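PDB 2QML: BH2621 protein from Bacillus halodurans, which is probably an N-acyltransferase of the GNAT family, with a predicted role in siderophore biosynthesis. Local coordinates for residues M29-M34 with L72-I77. Numbering follows the deposited sequence.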
HETATM    1  N   MSE A  29       8.257 -16.711  -1.667  1.00 23.28           N
HETATM    2  CA  MSE A  29       9.722 -16.683  -1.518  1.00 25.23           C
HETATM    3  C   MSE A  29      10.453 -16.641  -2.847  1.00 26.03           C
HETATM    4  O   MSE A  29      11.621 -16.222  -2.884  1.00 28.02           O
HETATM    5  CB  MSE A  29      10.232 -17.843  -0.644  1.00 26.76           C
HETATM    6  CG  MSE A  29       9.857 -17.721   0.833  1.00 28.70           C
HETATM    7 SE   MSE A  29      10.591 -16.138   1.674  0.75 35.23          SE
HETATM    8  CE  MSE A  29      12.509 -16.568   1.567  1.00 31.24           C
ATOM      9  N   ASP A  30       9.776 -17.002  -3.943  1.00 23.94           N
ATOM     10  CA  ASP A  30      10.370 -16.868  -5.270  1.00 25.06           C
ATOM     11  C   ASP A  30      10.548 -15.425  -5.678  1.00 23.71           C
ATOM     12  O   ASP A  30      11.240 -15.149  -6.648  1.00 24.79           O
ATOM     13  CB  ASP A  30       9.515 -17.543  -6.347  1.00 27.32           C
ATOM     14  CG  ASP A  30       9.462 -19.068  -6.218  1.00 37.68           C
ATOM     15  OD1 ASP A  30      10.402 -19.683  -5.635  1.00 34.80           O
ATOM     16  OD2 ASP A  30       8.452 -19.617  -6.742  1.00 43.11           O
ATOM     17  N   ASP A  31       9.923 -14.499  -4.967  1.00 21.01           N
ATOM     18  CA  ASP A  31      10.015 -13.089  -5.276  1.00 21.66           C
ATOM     19  C   ASP A  31      11.139 -12.390  -4.561  1.00 22.53           C
ATOM     20  O   ASP A  31      11.320 -11.205  -4.794  1.00 22.00           O
ATOM     21  CB  ASP A  31       8.732 -12.396  -4.863  1.00 22.43           C
ATOM     22  CG  ASP A  31       7.521 -12.941  -5.572  1.00 25.58           C
ATOM     23  OD1 ASP A  31       7.652 -13.339  -6.743  1.00 25.76           O
ATOM     24  OD2 ASP A  31       6.453 -12.925  -4.928  1.00 22.76           O
ATOM     25  N   VAL A  32      11.935 -13.127  -3.797  1.00 21.49           N
ATOM     26  CA  VAL A  32      12.913 -12.481  -2.922  1.00 21.80           C
ATOM     27  C   VAL A  32      13.957 -11.682  -3.679  1.00 21.17           C
ATOM     28  O   VAL A  32      14.303 -10.589  -3.210  1.00 19.50           O
ATOM     29  CB  VAL A  32      13.562 -13.487  -1.914  1.00 22.85           C
ATOM     30  CG1 VAL A  32      14.462 -14.474  -2.588  1.00 25.32           C
ATOM     31  CG2 VAL A  32      14.326 -12.674  -0.815  1.00 25.11           C
ATOM     32  N   ASP A  33      14.487 -12.190  -4.784  1.00 20.86           N
ATOM     33  CA  ASP A  33      15.507 -11.436  -5.515  1.00 22.38           C
ATOM     34  C   ASP A  33      14.940 -10.128  -6.099  1.00 19.25           C
ATOM     35  O   ASP A  33      15.596  -9.077  -6.072  1.00 21.36           O
ATOM     36  CB  ASP A  33      16.145 -12.299  -6.613  1.00 22.57           C
ATOM     37  CG  ASP A  33      16.784 -13.570  -6.060  1.00 29.98           C
ATOM     38  OD1 ASP A  33      17.629 -13.516  -5.178  1.00 33.11           O
ATOM     39  OD2 ASP A  33      16.407 -14.649  -6.508  1.00 49.02           O
HETATM   40  N   MSE A  34      13.752 -10.208  -6.667  1.00 20.63           N
HETATM   41  CA  MSE A  34      13.118  -9.050  -7.248  1.00 22.40           C
HETATM   42  C   MSE A  34      12.803  -8.007  -6.192  1.00 23.16           C
HETATM   43  O   MSE A  34      13.089  -6.828  -6.378  1.00 21.61           O
HETATM   44  CB  MSE A  34      11.818  -9.457  -7.959  1.00 19.98           C
HETATM   45  CG  MSE A  34      11.048  -8.287  -8.542  1.00 20.14           C
HETATM   46 SE   MSE A  34       9.563  -8.940  -9.621  0.75 26.28          SE
HETATM   47  CE  MSE A  34       8.419  -9.627  -8.278  1.00 21.33           C
ATOM     48  N   LEU A  72       1.082  -9.710   2.049  1.00 19.84           N
ATOM     49  CA  LEU A  72       2.066  -9.107   1.143  1.00 21.11           C
ATOM     50  C   LEU A  72       1.668  -9.395  -0.275  1.00 19.81           C
ATOM     51  O   LEU A  72       1.442 -10.584  -0.628  1.00 20.04           O
ATOM     52  CB  LEU A  72       3.463  -9.666   1.368  1.00 24.20           C
ATOM     53  CG  LEU A  72       4.244  -9.056   2.540  1.00 23.27           C
ATOM     54  CD1 LEU A  72       3.475  -9.065   3.875  1.00 20.33           C
ATOM     55  CD2 LEU A  72       5.581  -9.795   2.677  1.00 20.62           C
HETATM   56  N   MSE A  73       1.640  -8.358  -1.110  0.50 21.47           N
HETATM   57  CA  MSE A  73       1.299  -8.552  -2.513  0.50 22.69           C
HETATM   58  C   MSE A  73       2.201  -7.820  -3.477  0.50 21.47           C
HETATM   59  O   MSE A  73       2.799  -6.767  -3.155  0.50 21.82           O
HETATM   60  CB  MSE A  73      -0.138  -8.096  -2.783  0.50 20.99           C
HETATM   61  CG  MSE A  73      -1.148  -8.607  -1.787  0.50 24.88           C
HETATM   62 SE   MSE A  73      -2.925  -8.050  -2.290  0.40 30.24          SE
HETATM   63  CE  MSE A  73      -3.548  -9.593  -3.253  0.50 23.01           C
ATOM     64  N   VAL A  74       2.257  -8.369  -4.689  1.00 19.81           N
ATOM     65  CA  VAL A  74       2.930  -7.774  -5.805  1.00 21.91           C
ATOM     66  C   VAL A  74       1.802  -7.232  -6.663  1.00 20.97           C
ATOM     67  O   VAL A  74       0.845  -7.996  -6.946  1.00 22.02           O
ATOM     68  CB  VAL A  74       3.723  -8.794  -6.595  1.00 23.58           C
ATOM     69  CG1 VAL A  74       4.091  -8.222  -7.997  1.00 24.09           C
ATOM     70  CG2 VAL A  74       4.953  -9.181  -5.786  1.00 30.47           C
ATOM     71  N   GLY A  75       1.890  -5.988  -7.133  1.00 21.69           N
ATOM     72  CA  GLY A  75       0.959  -5.427  -8.078  1.00 20.85           C
ATOM     73  C   GLY A  75       1.668  -5.276  -9.442  1.00 21.81           C
ATOM     74  O   GLY A  75       2.841  -4.901  -9.509  1.00 22.01           O
ATOM     75  N   ALA A  76       0.946  -5.603 -10.506  1.00 22.97           N
ATOM     76  CA  ALA A  76       1.462  -5.619 -11.851  1.00 20.52           C
ATOM     77  C   ALA A  76       0.577  -4.842 -12.821  1.00 20.47           C
ATOM     78  O   ALA A  76      -0.631  -4.717 -12.606  1.00 22.27           O
ATOM     79  CB  ALA A  76       1.619  -7.086 -12.326  1.00 21.32           C
ATOM     80  N   ILE A  77       1.191  -4.299 -13.868  0.50 21.50           N
ATOM     81  CA  ILE A  77       0.471  -3.590 -14.911  0.50 22.63           C
ATOM     82  C   ILE A  77       0.775  -4.353 -16.180  0.50 22.28           C
ATOM     83  O   ILE A  77       1.935  -4.523 -16.553  0.50 21.48           O
ATOM     84  CB  ILE A  77       0.882  -2.120 -15.020  0.50 22.30           C
ATOM     85  CG1 ILE A  77       0.605  -1.391 -13.698  0.50 23.20           C
ATOM     86  CG2 ILE A  77       0.142  -1.454 -16.189  0.50 19.46           C
ATOM     87  CD1 ILE A  77       1.247   0.003 -13.618  0.50 19.52           C
TER
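The carboxylate of Asp31 turns one flat face toward Val74. The methyl CG2 of Val74 sits almost squarely above one oxygen, with OD2 to CG2 at 4.1 Å. The end of Met34, a selenomethionine, covers the same face over the other oxygen, its CE lying 4.1 Å from Asp31 OD1. The opposite face is turned away from strand residues 72-77. The two oxygens find their polar partners elsewhere: OD1 forms a salt bridge with Arg25 NH2, and OD2 accepts a hydrogen bond from Thr28 N.

The two methyls also meet each other, Met34 CE to Val74 CG2 at 4.3 Å. Met34 runs out extended through its first two torsions. It then bends at selenium (chi3 70°), which brings CE back over the carboxylate. In Val74, CG2 stands anti to the carbonyl carbon and reaches both partners. Pro81 of strand 80-89 touches Met34 and Val74 as well.

The contact is small, burying 84 Å², and the backbones stay apart, with Asp31 CA and Val74 CA 8.9 Å from each other. It places the 3-10 turn 29-31 and the first turn of helix 32-38 against strand 70-77, within the helical connection from strand 20-26 to strand 70-77 of the GNAT domain. Arg25 ties the pieces together: its backbone pairs with Val74, while its side chain reaches Asp31.

Across the two segments the contact is purely van der Waals. A buried carboxylate is satisfied through its oxygens and covered on one face by Val74 CG2 and Met34 CE. The salt bridge to Arg25 would be expected to favour the ionised form of Asp31.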